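PDB 3GZA: putative alpha-L-fucosidase from Bacteroides thetaiotaomicron VPI-5482, which probably hydrolyses alpha-L-fucosidic linkages, releasing L-fucose. Local coordinates for residues A67-G72 and Y121-G126; N153-Y158 and R189-D194. One frame throughout, in Å; residues are numbered along the deposited sequence. Where two conformers were deposited one is given.

How the interactions relate
Both contacts lie in the alpha-L-fucosidase part of the chain, where a TIM barrel is built, but they share no helix or strand and do not touch: their centres are 35 Å apart and their nearest atoms about 17 Å. Interaction 1, 13 Å from the centre of the chain and partly buried, joins the end of helix 61-69 to the turn leading into strand 124-129. Its chemistry is mixed: a leucine methyl lies along the stem of a lysine that bonds a carbonyl, and the other methyl faces an alanine. Interaction 2, 28 Å out, is a surface contact between helix 148-171 and the loop before helix 196-202; it is mainly polar, resting on one amide-to-carbonyl bond.

Interaction 1 of 2, residues A67-G72 and Y121-G126; sequences AAKAAG and YGLQPG
K69 reaches across to the end of helix 110-121, where its ammonium nitrogen NZ donates a hydrogen bond of 3.0 Å to the backbone O of Y121. With CG anti to the backbone N (chi1 178°) and every later torsion also near anti, the lysine runs out as a straight rod, and its length is what brings NZ to that carbonyl. The donor does not come head-on: the C=O...N angle is 136°, and NZ is tilted 26° from the carbonyl plane. The aliphatic stem rests on L123, whose CD1 is 3.8 Å from K69 CB and 3.9 Å from K69 CD, so one methyl serves several methylenes in turn. L123 CG lies anti to its own carbonyl carbon, and the branch divides its two methyls between partners, CD2 standing 4.4 Å from A68 CB.

In the TIM barrel, helices 61-69 and 110-121 lead into the parallel neighbouring strands 75-79 and 124-129. The contact therefore lies at the N-terminal ends of these strands, the side of such barrels away from the usual active-site face. Both helices finish in a Schellman motif, at G72 and G122, each with positive phi. A side chain at G122 would be jammed against Y121 O, the very atom K69 grips. That carbonyl belongs to a helix C-terminus, where the ammonium charge is probably well placed. Y121 starts toward the lysine, its CB 4.2 Å from K69 CD, but its ring leads away to pack on D62, V65 and Q66 of helix 61-69.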
loop_
_atom_site.group_PDB
_atom_site.type_symbol
_atom_site.label_atom_id
_atom_site.label_comp_id
_atom_site.label_asym_id
_atom_site.label_seq_id
_atom_site.Cartn_x
_atom_site.Cartn_y
_atom_site.Cartn_z
ATOM N N ALA A 67 9.514 23.049 -21.700
ATOM C CA ALA A 67 8.504 22.897 -22.744
ATOM C C ALA A 67 7.286 23.775 -22.429
ATOM O O ALA A 67 6.797 24.489 -23.288
ATOM C CB ALA A 67 8.058 21.444 -22.896
ATOM N N ALA A 68 6.856 23.777 -21.173
ATOM C CA ALA A 68 5.693 24.588 -20.715
ATOM C C ALA A 68 6.029 26.090 -20.773
ATOM O O ALA A 68 5.226 26.945 -21.162
ATOM C CB ALA A 68 5.345 24.167 -19.324
ATOM N N LYS A 69 7.235 26.424 -20.347
ATOM C CA LYS A 69 7.654 27.786 -20.343
ATOM C C LYS A 69 7.599 28.384 -21.729
ATOM O O LYS A 69 7.232 29.542 -21.894
ATOM C CB LYS A 69 9.077 27.909 -19.767
ATOM C CG LYS A 69 9.624 29.313 -19.758
ATOM C CD LYS A 69 10.942 29.390 -18.997
ATOM C CE LYS A 69 11.433 30.829 -18.868
ATOM N NZ LYS A 69 12.767 30.924 -18.225
ATOM N N ALA A 70 7.931 27.578 -22.731
ATOM C CA ALA A 70 7.949 28.078 -24.123
ATOM C C ALA A 70 6.579 28.508 -24.631
ATOM O O ALA A 70 6.486 29.228 -25.629
ATOM C CB ALA A 70 8.558 27.041 -25.065
ATOM N N ALA A 71 5.523 28.022 -23.980
ATOM C CA ALA A 71 4.151 28.397 -24.352
ATOM C C ALA A 71 3.682 29.677 -23.696
ATOM O O ALA A 71 2.696 30.259 -24.115
ATOM C CB ALA A 71 3.196 27.233 -24.048
ATOM N N GLY A 72 4.421 30.141 -22.696
ATOM C CA GLY A 72 4.001 31.248 -21.872
ATOM C C GLY A 72 3.571 30.863 -20.459
ATOM O O GLY A 72 3.179 31.749 -19.708
ATOM N N TYR A 121 13.823 27.411 -13.778
ATOM C CA TYR A 121 13.398 28.139 -14.960
ATOM C C TYR A 121 12.425 29.258 -14.675
ATOM O O TYR A 121 11.899 29.889 -15.592
ATOM C CB TYR A 121 12.871 27.195 -16.024
ATOM C CG TYR A 121 13.955 26.244 -16.481
ATOM C CD1 TYR A 121 14.940 26.655 -17.330
ATOM C CD2 TYR A 121 13.987 24.941 -16.007
ATOM C CE1 TYR A 121 15.974 25.781 -17.717
ATOM C CE2 TYR A 121 14.981 24.068 -16.372
ATOM C CZ TYR A 121 15.956 24.468 -17.213
ATOM O OH TYR A 121 16.945 23.579 -17.585
ATOM N N GLY A 122 12.164 29.512 -13.409
ATOM C CA GLY A 122 11.327 30.627 -13.062
ATOM C C GLY A 122 9.840 30.411 -13.151
ATOM O O GLY A 122 9.099 31.373 -13.374
ATOM N N LEU A 123 9.388 29.160 -13.074
ATOM C CA LEU A 123 7.965 28.857 -13.030
ATOM C C LEU A 123 7.650 28.523 -11.570
ATOM O O LEU A 123 8.498 28.007 -10.841
ATOM C CB LEU A 123 7.545 27.732 -13.959
ATOM C CG LEU A 123 7.192 28.123 -15.405
ATOM C CD1 LEU A 123 8.425 28.674 -16.112
ATOM C CD2 LEU A 123 6.573 26.938 -16.121
ATOM N N GLN A 124 6.463 28.925 -11.129
ATOM C CA GLN A 124 6.027 28.648 -9.764
ATOM C C GLN A 124 5.431 27.242 -9.722
ATOM O O GLN A 124 4.511 26.922 -10.469
ATOM C CB GLN A 124 4.980 29.684 -9.345
ATOM C CG GLN A 124 5.583 31.102 -9.293
ATOM C CD GLN A 124 4.541 32.219 -9.131
ATOM O OE1 GLN A 124 4.014 32.426 -8.056
ATOM N NE2 GLN A 124 4.272 32.945 -10.201
ATOM N N PRO A 125 5.934 26.388 -8.823
ATOM C CA PRO A 125 5.426 25.026 -8.747
ATOM C C PRO A 125 4.222 24.835 -7.910
ATOM O O PRO A 125 4.153 25.411 -6.844
ATOM C CB PRO A 125 6.595 24.253 -8.075
ATOM C CG PRO A 125 7.264 25.246 -7.276
ATOM C CD PRO A 125 7.089 26.581 -7.919
ATOM N N GLY A 126 3.283 24.053 -8.395
ATOM C CA GLY A 126 2.144 23.624 -7.615
ATOM C C GLY A 126 2.046 22.106 -7.608
ATOM O O GLY A 126 2.675 21.435 -8.382
#

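Interaction 2 of 2, residues N153-Y158 and R189-D194; sequences NRQAWY and RADGPD. With EDO (1,2-ethanediol), chain K; EDO (1,2-ethanediol), chain E.
The Q155 amide and the D191 carboxylate have planes 37° apart, D191 OD1 lying 3.8 Å from Q155 CD. Q155 NE2 donates instead to the backbone, D191 O at 3.0 Å, in the carbonyl plane and on a lone pair, but the bond is bent, with an N-H...O angle of 130° and the acceptor tilted out of the amide plane. On the same helix, one face of the R154 guanidinium carries W157 CZ3, offset toward the rim, while R154 O meets the indole edge in plane. R154 NH2 also bonds L136 O, and W157 packs on P47, both of the second subunit. W157 NE1 makes a weak bond of 3.2 Å to O2 of the ethanediol of chain K, probably left from the crystallisation liquor.

Helix 148-171 here anchors the loop that follows barrel strand 178-181: K159 holds A190 O. Q155 bends at chi2 (73°), which turns the amide between the loop and strand 143-144 with the residue before it. There OE1 accepts from A144 N, its strongest polar partner, and NE2 also serves F142 O. A leucine in its place would probably leave D191 O, F142 O and A144 N without their shared partner.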
loop_
_atom_site.group_PDB
_atom_site.type_symbol
_atom_site.label_atom_id
_atom_site.label_comp_id
_atom_site.label_asym_id
_atom_site.label_seq_id
_atom_site.Cartn_x
_atom_site.Cartn_y
_atom_site.Cartn_z
ATOM N N ASN A 153 -14.458 3.481 10.662
ATOM C CA ASN A 153 -13.068 3.522 11.061
ATOM C C ASN A 153 -12.124 3.687 9.897
ATOM O O ASN A 153 -11.124 4.410 9.986
ATOM C CB ASN A 153 -12.711 2.278 11.892
ATOM C CG ASN A 153 -13.442 2.242 13.216
ATOM O OD1 ASN A 153 -13.719 3.283 13.806
ATOM N ND2 ASN A 153 -13.740 1.058 13.692
ATOM N N ARG A 154 -12.414 3.008 8.786
ATOM C CA ARG A 154 -11.550 3.115 7.630
ATOM C C ARG A 154 -11.638 4.510 7.022
ATOM O O ARG A 154 -10.621 5.086 6.596
ATOM C CB ARG A 154 -11.869 1.998 6.628
ATOM C CG ARG A 154 -10.889 1.993 5.516
ATOM C CD ARG A 154 -11.046 0.731 4.634
ATOM N NE ARG A 154 -10.091 0.654 3.539
ATOM C CZ ARG A 154 -8.841 0.217 3.656
ATOM N NH1 ARG A 154 -8.359 -0.191 4.819
ATOM N NH2 ARG A 154 -8.084 0.188 2.580
ATOM N N GLN A 155 -12.820 5.108 7.014
ATOM C CA GLN A 155 -12.922 6.451 6.487
ATOM C C GLN A 155 -12.100 7.425 7.363
ATOM O O GLN A 155 -11.423 8.311 6.815
ATOM C CB GLN A 155 -14.366 6.885 6.458
ATOM C CG GLN A 155 -14.591 8.169 5.705
ATOM C CD GLN A 155 -14.464 7.986 4.231
ATOM O OE1 GLN A 155 -14.970 6.964 3.698
ATOM N NE2 GLN A 155 -13.896 9.000 3.531
ATOM N N ALA A 156 -12.151 7.240 8.689
ATOM C CA ALA A 156 -11.416 8.128 9.634
ATOM C C ALA A 156 -9.915 7.988 9.349
ATOM O O ALA A 156 -9.149 8.961 9.340
ATOM C CB ALA A 156 -11.751 7.787 11.055
ATOM N N TRP A 157 -9.472 6.753 9.164
ATOM C CA TRP A 157 -8.069 6.460 8.847
ATOM C C TRP A 157 -7.645 7.067 7.524
ATOM O O TRP A 157 -6.580 7.681 7.430
ATOM C CB TRP A 157 -7.841 4.936 8.874
ATOM C CG TRP A 157 -6.525 4.548 8.269
ATOM C CD1 TRP A 157 -5.305 4.543 8.884
ATOM C CD2 TRP A 157 -6.298 4.112 6.936
ATOM N NE1 TRP A 157 -4.330 4.185 7.997
ATOM C CE2 TRP A 157 -4.922 3.886 6.811
ATOM C CE3 TRP A 157 -7.127 3.880 5.837
ATOM C CZ2 TRP A 157 -4.354 3.430 5.621
ATOM C CZ3 TRP A 157 -6.541 3.427 4.668
ATOM C CH2 TRP A 157 -5.175 3.196 4.609
ATOM N N TYR A 158 -8.473 6.906 6.490
ATOM C CA TYR A 158 -8.176 7.426 5.197
ATOM C C TYR A 158 -8.071 8.960 5.241
ATOM O O TYR A 158 -7.176 9.551 4.628
ATOM C CB TYR A 158 -9.179 6.951 4.138
ATOM C CG TYR A 158 -8.853 7.485 2.770
ATOM C CD1 TYR A 158 -7.718 7.045 2.089
ATOM C CD2 TYR A 158 -9.680 8.420 2.122
ATOM C CE1 TYR A 158 -7.405 7.529 0.803
ATOM C CE2 TYR A 158 -9.391 8.900 0.875
ATOM C CZ TYR A 158 -8.236 8.462 0.190
ATOM O OH TYR A 158 -7.946 8.957 -1.082
ATOM N N ARG A 189 -16.266 17.773 7.430
ATOM C CA ARG A 189 -17.177 17.360 8.494
ATOM C C ARG A 189 -17.758 15.988 8.166
ATOM O O ARG A 189 -18.488 15.412 8.966
ATOM C CB ARG A 189 -18.309 18.408 8.736
ATOM C CG ARG A 189 -17.794 19.660 9.528
ATOM C CD ARG A 189 -18.641 20.943 9.433
ATOM N NE ARG A 189 -18.741 21.322 8.034
ATOM C CZ ARG A 189 -17.722 21.836 7.287
ATOM N NH1 ARG A 189 -16.535 22.194 7.760
ATOM N NH2 ARG A 189 -17.917 22.035 6.032
ATOM N N ALA A 190 -17.439 15.470 6.987
ATOM C CA ALA A 190 -17.985 14.190 6.503
ATOM C C ALA A 190 -16.905 13.329 5.899
ATOM O O ALA A 190 -15.971 12.952 6.598
ATOM C CB ALA A 190 -19.133 14.452 5.502
ATOM N N ASP A 191 -16.948 13.018 4.601
ATOM C CA ASP A 191 -15.969 12.089 4.060
ATOM C C ASP A 191 -14.587 12.686 3.760
ATOM O O ASP A 191 -13.588 11.969 3.532
ATOM C CB ASP A 191 -16.474 11.496 2.759
ATOM C CG ASP A 191 -17.631 10.548 2.932
ATOM O OD1 ASP A 191 -17.768 9.929 4.010
ATOM O OD2 ASP A 191 -18.392 10.440 1.922
ATOM N N GLY A 192 -14.539 14.011 3.626
ATOM C CA GLY A 192 -13.297 14.670 3.213
ATOM C C GLY A 192 -12.291 14.903 4.341
ATOM O O GLY A 192 -12.658 15.043 5.504
ATOM N N PRO A 193 -11.003 14.980 3.974
ATOM C CA PRO A 193 -9.939 15.212 4.941
ATOM C C PRO A 193 -9.904 16.652 5.340
ATOM O O PRO A 193 -10.284 17.520 4.529
ATOM C CB PRO A 193 -8.690 14.821 4.157
ATOM C CG PRO A 193 -8.992 15.133 2.797
ATOM C CD PRO A 193 -10.455 14.769 2.636
ATOM N N ASP A 194 -9.413 16.943 6.548
ATOM C CA ASP A 194 -9.428 18.292 7.050
ATOM C C ASP A 194 -8.100 18.954 6.649
ATOM O O ASP A 194 -7.168 19.131 7.453
ATOM C CB ASP A 194 -9.637 18.292 8.539
ATOM C CG ASP A 194 -10.064 19.660 9.083
ATOM O OD1 ASP A 194 -10.222 20.629 8.277
ATOM O OD2 ASP A 194 -10.189 19.777 10.315
HETATM C C1 EDO K . -3.370 7.521 8.936
HETATM O O1 EDO K . -2.777 8.062 10.182
HETATM C C2 EDO K . -2.124 7.143 8.080
HETATM O O2 EDO K . -1.653 5.854 8.355
HETATM C C1 EDO E . -13.570 20.599 10.683
HETATM O O1 EDO E . -14.540 21.237 9.831
HETATM C C2 EDO E . -13.811 19.106 10.795
HETATM O O2 EDO E . -14.514 18.802 12.025
#